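Long-range contacts in ALDH21) (Physcomitrella patens subsp. patens, PDB 5MZ5), which oxidises succinic semialdehyde with NADP(+) as the acceptor, as a member of the aldehyde dehydrogenase family: residues A[323-328]-A[409-414]; A[401-406]-A[421-426]. One frame throughout, in Å; residues are numbered along the deposited sequence.

Overall arrangement
Contacts 1 and 2 have centres about 8 Å apart and share one sheet, in which strands 323-329 and 419-425 are neighbours. Two probable hydrogen bonds tie them, Gln324 O to Leu421 N at 2.7 Å and Leu326 O to Tyr423 N at 2.8 Å. Helix 409-412 follows the strand of 401-406 and precedes that of 421-426, and its Arg411 reaches both contacts, with CD 3.3 Å from Tyr423 OH. Contact 1 lies nearer the active site: Glu414 binds NADP(+), absent from this chain, and its side chain is about 4 Å from that of Cys320. Leu421 of contact 2 is about 11 Å from Glu414, side chain to side chain.

Contact 1. Residues A[323-328]-A[409-414]; sequences MQRLYV and NARKEE
With CG anti to the backbone N (chi1 -166°) and the chain extended beyond it, Gln324 carries its amide to the end of helix 409-412, while Arg411 has a bend at chi2 that sets CD against Arg325 CD. Two carbonyls meet the amide nitrogen. Gln324 NE2 donates to Glu413 O at 2.8 Å, with a nearly straight N-H...O angle of 166° and the acceptor close to the amide plane. The second bond, from Gln324 NE2 to Ala410 O at 2.7 Å, is bent and weak. Since Glu413 is the first residue to leave helical conformation, one amide nitrogen reaches both the helix, weakly, through Ala410 O and the exit from it through Glu413 O; on its other side Gln324 OE1 accepts from Ile415 N. An alanine here would probably leave Glu413 O without its straight donor and Ile415 N without its acceptor, setting the segment around Glu414 freer to shift.

Further along the strand two arginines meet. Their guanidinium planes are 32° apart, and Arg325 NH2 sits above one face of Arg411, toward the rim, 3.4 Å from Arg411 NH2. These are two donors of like charge and form no bond; Arg325 CD also lies 3.6 Å from Arg411 NE. Arg325 NH2 instead donates to Tyr327 OH at 2.8 Å. A water joins the same hydroxyl (2.9 Å from Tyr327 OH) to Arg411 NE, from which it accepts at 3.1 Å. The carboxylate of Glu434, in a salt bridge with Arg411, probably offsets part of the two positive charges, and its backbone O accepts from Arg325 NH2.

Beyond the helix, Glu414, which binds NADP(+), takes the backbone N-H of Gly288. Ala410 rests on Ala378 of helix 365-380, and strand 323-329 runs between the parallel strands 290-294 and 419-425.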
loop_
_atom_site.group_PDB
_atom_site.type_symbol
_atom_site.label_atom_id
_atom_site.label_comp_id
_atom_site.label_asym_id
_atom_site.label_seq_id
_atom_site.Cartn_x
_atom_site.Cartn_y
_atom_site.Cartn_z
ATOM N N MET A 323 26.617 2.189 -20.684
ATOM C CA MET A 323 27.245 0.876 -20.454
ATOM C C MET A 323 28.748 1.016 -20.739
ATOM O O MET A 323 29.182 1.043 -21.897
ATOM C CB MET A 323 26.587 -0.223 -21.297
ATOM C CG MET A 323 27.173 -1.619 -21.090
ATOM S SD MET A 323 26.651 -2.721 -22.439
ATOM C CE MET A 323 27.772 -2.166 -23.748
ATOM N N GLN A 324 29.530 1.161 -19.666
ATOM C CA GLN A 324 30.976 1.360 -19.762
ATOM C C GLN A 324 31.748 0.042 -19.828
ATOM O O GLN A 324 32.795 -0.007 -20.461
ATOM C CB GLN A 324 31.467 2.220 -18.590
ATOM C CG GLN A 324 32.881 2.770 -18.789
ATOM C CD GLN A 324 33.267 3.703 -17.669
ATOM O OE1 GLN A 324 32.521 4.620 -17.303
ATOM N NE2 GLN A 324 34.430 3.478 -17.083
ATOM N N ARG A 325 31.237 -1.011 -19.156
ATOM C CA ARG A 325 31.911 -2.312 -19.066
ATOM C C ARG A 325 31.013 -3.444 -19.553
ATOM O O ARG A 325 29.846 -3.540 -19.156
ATOM C CB ARG A 325 32.400 -2.585 -17.629
ATOM C CG ARG A 325 33.342 -1.511 -17.060
ATOM C CD ARG A 325 33.679 -1.785 -15.611
ATOM N NE ARG A 325 32.561 -1.529 -14.694
ATOM C CZ ARG A 325 32.219 -2.325 -13.686
ATOM N NH1 ARG A 325 31.238 -1.979 -12.865
ATOM N NH2 ARG A 325 32.868 -3.468 -13.480
ATOM N N LEU A 326 31.568 -4.280 -20.445
ATOM C CA LEU A 326 30.849 -5.388 -21.042
ATOM C C LEU A 326 31.574 -6.701 -20.746
ATOM O O LEU A 326 32.720 -6.871 -21.158
ATOM C CB LEU A 326 30.681 -5.144 -22.557
ATOM C CG LEU A 326 29.945 -6.185 -23.404
ATOM C CD1 LEU A 326 28.596 -6.626 -22.764
ATOM C CD2 LEU A 326 29.756 -5.672 -24.829
ATOM N N TYR A 327 30.891 -7.610 -20.025
ATOM C CA TYR A 327 31.376 -8.932 -19.609
ATOM C C TYR A 327 30.626 -9.990 -20.395
ATOM O O TYR A 327 29.404 -10.100 -20.286
ATOM C CB TYR A 327 31.207 -9.120 -18.078
ATOM C CG TYR A 327 31.997 -8.086 -17.302
ATOM C CD1 TYR A 327 33.347 -8.284 -17.010
ATOM C CD2 TYR A 327 31.411 -6.883 -16.910
ATOM C CE1 TYR A 327 34.096 -7.311 -16.348
ATOM C CE2 TYR A 327 32.149 -5.900 -16.260
ATOM C CZ TYR A 327 33.492 -6.116 -15.980
ATOM O OH TYR A 327 34.214 -5.139 -15.348
ATOM N N VAL A 328 31.348 -10.703 -21.266
ATOM C CA VAL A 328 30.752 -11.722 -22.132
ATOM C C VAL A 328 31.321 -13.099 -21.794
ATOM O O VAL A 328 32.530 -13.250 -21.658
ATOM C CB VAL A 328 30.946 -11.363 -23.632
ATOM C CG1 VAL A 328 30.298 -12.405 -24.538
ATOM C CG2 VAL A 328 30.408 -9.961 -23.935
ATOM N N ASN A 409 42.409 4.687 -15.544
ATOM C CA ASN A 409 41.304 5.622 -15.281
ATOM C C ASN A 409 40.027 5.254 -16.023
ATOM O O ASN A 409 38.938 5.439 -15.473
ATOM C CB ASN A 409 41.693 7.051 -15.619
ATOM C CG ASN A 409 42.556 7.708 -14.586
ATOM O OD1 ASN A 409 42.275 7.672 -13.386
ATOM N ND2 ASN A 409 43.612 8.364 -15.035
ATOM N N ALA A 410 40.165 4.720 -17.261
ATOM C CA ALA A 410 39.047 4.282 -18.101
ATOM C C ALA A 410 38.262 3.153 -17.410
ATOM O O ALA A 410 37.054 3.070 -17.596
ATOM C CB ALA A 410 39.554 3.827 -19.463
ATOM N N ARG A 411 38.932 2.334 -16.574
ATOM C CA ARG A 411 38.295 1.240 -15.844
ATOM C C ARG A 411 37.762 1.664 -14.458
ATOM O O ARG A 411 36.648 1.297 -14.086
ATOM C CB ARG A 411 39.248 0.018 -15.760
ATOM C CG ARG A 411 38.764 -1.168 -14.894
ATOM C CD ARG A 411 37.372 -1.708 -15.253
ATOM N NE ARG A 411 36.952 -2.787 -14.352
ATOM C CZ ARG A 411 36.399 -2.609 -13.152
ATOM N NH1 ARG A 411 36.156 -1.388 -12.700
ATOM N NH2 ARG A 411 36.082 -3.654 -12.402
ATOM N N LYS A 412 38.552 2.442 -13.718
ATOM C CA LYS A 412 38.269 2.903 -12.360
ATOM C C LYS A 412 37.199 4.008 -12.283
ATOM O O LYS A 412 36.371 4.004 -11.363
ATOM C CB LYS A 412 39.601 3.351 -11.722
ATOM C CG LYS A 412 39.553 3.847 -10.275
ATOM C CD LYS A 412 40.960 3.980 -9.643
ATOM C CE LYS A 412 42.005 4.755 -10.439
ATOM N NZ LYS A 412 41.705 6.211 -10.531
ATOM N N GLU A 413 37.226 4.959 -13.229
ATOM C CA GLU A 413 36.338 6.122 -13.208
ATOM C C GLU A 413 35.283 6.109 -14.303
ATOM O O GLU A 413 35.398 5.367 -15.280
ATOM C CB GLU A 413 37.163 7.430 -13.342
ATOM C CG GLU A 413 38.394 7.548 -12.459
ATOM C CD GLU A 413 38.158 7.570 -10.961
ATOM O OE1 GLU A 413 37.054 7.965 -10.522
ATOM O OE2 GLU A 413 39.099 7.206 -10.221
ATOM N N GLU A 414 34.287 6.997 -14.154
ATOM C CA GLU A 414 33.233 7.237 -15.125
ATOM C C GLU A 414 33.882 7.958 -16.307
ATOM O O GLU A 414 34.450 9.039 -16.134
ATOM C CB GLU A 414 32.133 8.117 -14.498
ATOM C CG GLU A 414 30.996 8.464 -15.460
ATOM C CD GLU A 414 29.831 9.165 -14.793
ATOM O OE1 GLU A 414 30.078 10.168 -14.093
ATOM O OE2 GLU A 414 28.673 8.724 -14.971
HETATM O O HOH W 1 37.038 -5.826 -15.030
#

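Contact 2. Residues A[401-406]-A[421-426]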
loop_
_atom_site.group_PDB
_atom_site.type_symbol
_atom_site.label_atom_id
_atom_site.label_comp_id
_atom_site.label_asym_id
_atom_site.label_seq_id
_atom_site.Cartn_x
_atom_site.Cartn_y
_atom_site.Cartn_z
ATOM N N ILE A 401 37.663 -1.125 -26.159
ATOM C CA ILE A 401 38.982 -1.533 -25.673
ATOM C C ILE A 401 38.826 -2.820 -24.866
ATOM O O ILE A 401 37.978 -2.905 -23.980
ATOM C CB ILE A 401 39.764 -0.442 -24.880
ATOM C CG1 ILE A 401 39.379 1.005 -25.299
ATOM C CG2 ILE A 401 41.283 -0.694 -24.987
ATOM C CD1 ILE A 401 39.873 2.124 -24.365
ATOM N N GLU A 402 39.667 -3.793 -25.173
ATOM C CA GLU A 402 39.691 -5.110 -24.566
ATOM C C GLU A 402 40.777 -5.220 -23.483
ATOM O O GLU A 402 41.874 -4.697 -23.653
ATOM C CB GLU A 402 39.913 -6.138 -25.687
ATOM C CG GLU A 402 40.061 -7.586 -25.273
ATOM C CD GLU A 402 40.271 -8.462 -26.491
ATOM O OE1 GLU A 402 41.418 -8.533 -26.998
ATOM O OE2 GLU A 402 39.261 -8.990 -27.004
ATOM N N ASP A 403 40.432 -5.886 -22.355
ATOM C CA ASP A 403 41.307 -6.190 -21.208
ATOM C C ASP A 403 42.056 -4.970 -20.624
ATOM O O ASP A 403 43.275 -5.008 -20.420
ATOM C CB ASP A 403 42.283 -7.341 -21.557
ATOM C CG ASP A 403 41.581 -8.635 -21.946
ATOM O OD1 ASP A 403 40.448 -8.881 -21.440
ATOM O OD2 ASP A 403 42.151 -9.397 -22.766
ATOM N N VAL A 404 41.306 -3.908 -20.316
ATOM C CA VAL A 404 41.863 -2.714 -19.687
ATOM C C VAL A 404 42.082 -3.040 -18.187
ATOM O O VAL A 404 41.140 -3.487 -17.525
ATOM C CB VAL A 404 40.965 -1.469 -19.910
ATOM C CG1 VAL A 404 41.428 -0.285 -19.064
ATOM C CG2 VAL A 404 40.924 -1.089 -21.385
ATOM N N PRO A 405 43.317 -2.871 -17.647
ATOM C CA PRO A 405 43.537 -3.195 -16.223
ATOM C C PRO A 405 42.815 -2.250 -15.258
ATOM O O PRO A 405 42.478 -1.123 -15.615
ATOM C CB PRO A 405 45.068 -3.152 -16.074
ATOM C CG PRO A 405 45.518 -2.243 -17.141
ATOM C CD PRO A 405 44.566 -2.409 -18.293
ATOM N N ILE A 406 42.575 -2.735 -14.040
ATOM C CA ILE A 406 41.877 -2.053 -12.947
ATOM C C ILE A 406 42.519 -0.688 -12.568
ATOM O O ILE A 406 41.804 0.210 -12.142
ATOM C CB ILE A 406 41.719 -3.024 -11.721
ATOM C CG1 ILE A 406 40.661 -2.523 -10.720
ATOM C CG2 ILE A 406 43.057 -3.349 -11.022
ATOM C CD1 ILE A 406 39.232 -2.977 -11.005
ATOM N N LEU A 421 34.497 -0.921 -22.405
ATOM C CA LEU A 421 35.559 -1.822 -21.975
ATOM C C LEU A 421 35.045 -3.249 -21.997
ATOM O O LEU A 421 34.152 -3.596 -21.228
ATOM C CB LEU A 421 36.122 -1.449 -20.600
ATOM C CG LEU A 421 36.691 -0.036 -20.432
ATOM C CD1 LEU A 421 37.502 0.049 -19.191
ATOM C CD2 LEU A 421 37.547 0.386 -21.618
ATOM N N LEU A 422 35.588 -4.058 -22.917
ATOM C CA LEU A 422 35.204 -5.451 -23.131
ATOM C C LEU A 422 36.059 -6.427 -22.337
ATOM O O LEU A 422 37.285 -6.311 -22.302
ATOM C CB LEU A 422 35.277 -5.771 -24.639
ATOM C CG LEU A 422 34.865 -7.170 -25.115
ATOM C CD1 LEU A 422 33.398 -7.503 -24.755
ATOM C CD2 LEU A 422 35.070 -7.297 -26.609
ATOM N N TYR A 423 35.392 -7.405 -21.712
ATOM C CA TYR A 423 36.018 -8.464 -20.909
ATOM C C TYR A 423 35.333 -9.801 -21.147
ATOM O O TYR A 423 34.140 -9.865 -21.458
ATOM C CB TYR A 423 35.945 -8.135 -19.401
ATOM C CG TYR A 423 36.604 -6.831 -19.017
ATOM C CD1 TYR A 423 37.983 -6.751 -18.834
ATOM C CD2 TYR A 423 35.852 -5.667 -18.849
ATOM C CE1 TYR A 423 38.602 -5.546 -18.497
ATOM C CE2 TYR A 423 36.458 -4.456 -18.502
ATOM C CZ TYR A 423 37.835 -4.401 -18.327
ATOM O OH TYR A 423 38.454 -3.219 -17.987
ATOM N N LYS A 424 36.096 -10.866 -20.944
ATOM C CA LYS A 424 35.655 -12.247 -21.045
ATOM C C LYS A 424 35.600 -12.812 -19.627
ATOM O O LYS A 424 36.399 -12.420 -18.774
ATOM C CB LYS A 424 36.673 -13.045 -21.878
ATOM C CG LYS A 424 36.286 -14.505 -22.162
ATOM C CD LYS A 424 37.330 -15.282 -22.997
ATOM C CE LYS A 424 38.696 -15.517 -22.402
ATOM N NZ LYS A 424 39.640 -16.047 -23.428
ATOM N N TYR A 425 34.669 -13.740 -19.380
ATOM C CA TYR A 425 34.580 -14.439 -18.099
ATOM C C TYR A 425 34.226 -15.905 -18.350
ATOM O O TYR A 425 33.674 -16.239 -19.408
ATOM C CB TYR A 425 33.604 -13.745 -17.100
ATOM C CG TYR A 425 32.146 -13.895 -17.466
ATOM C CD1 TYR A 425 31.426 -15.026 -17.091
ATOM C CD2 TYR A 425 31.481 -12.903 -18.180
ATOM C CE1 TYR A 425 30.091 -15.183 -17.448
ATOM C CE2 TYR A 425 30.131 -13.027 -18.507
ATOM C CZ TYR A 425 29.442 -14.171 -18.141
ATOM O OH TYR A 425 28.137 -14.322 -18.519
ATOM N N SER A 426 34.538 -16.765 -17.374
ATOM C CA SER A 426 34.224 -18.195 -17.442
ATOM C C SER A 426 33.241 -18.585 -16.339
ATOM O O SER A 426 32.489 -19.549 -16.510
ATOM C CB SER A 426 35.495 -19.038 -17.334
ATOM O OG SER A 426 36.262 -18.685 -16.193
HETATM O O HOH W 2 38.500 -3.693 -21.342
#
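Tyr423 reaches across to the backbone of Val404, its OH donating to Val404 O at 2.7 Å with the carbonyl oxygen at the ring edge, in plane. Having CG anti to its own carbonyl carbon (chi1 -58°) starts the ring on this course. Beside it, Leu421 uses both methyls: CD1 meets CB and CG1 of Val404, while Leu421 CD2 lies 3.7 Å from Val404 CG2 and 4.0 Å from Ile401 CD1.

The backbones beneath are parallel neighbours, the two strands of a beta-alpha-beta unit whose helix is 409-412. Leu422 N donates to Ile401 O at 2.9 Å, and Asp403 N to Leu422 O at 3.2 Å. A water adds a second donor to Ile401 O and to Leu422 O and accepts from Val404 N at 3.0 Å, just past Asp403, where a positive phi of 52° ends the extended course. This water also lies over one face of the Tyr423 ring, toward the rim.

Further out, Arg411 packs on Val404, Leu421 and Tyr423, and the Tyr423 ring meets that of Tyr327 with planes about 15° apart. Glu402 OE2 is held by Tyr333 OH and by a salt bridge to Lys337 of helix 333-345.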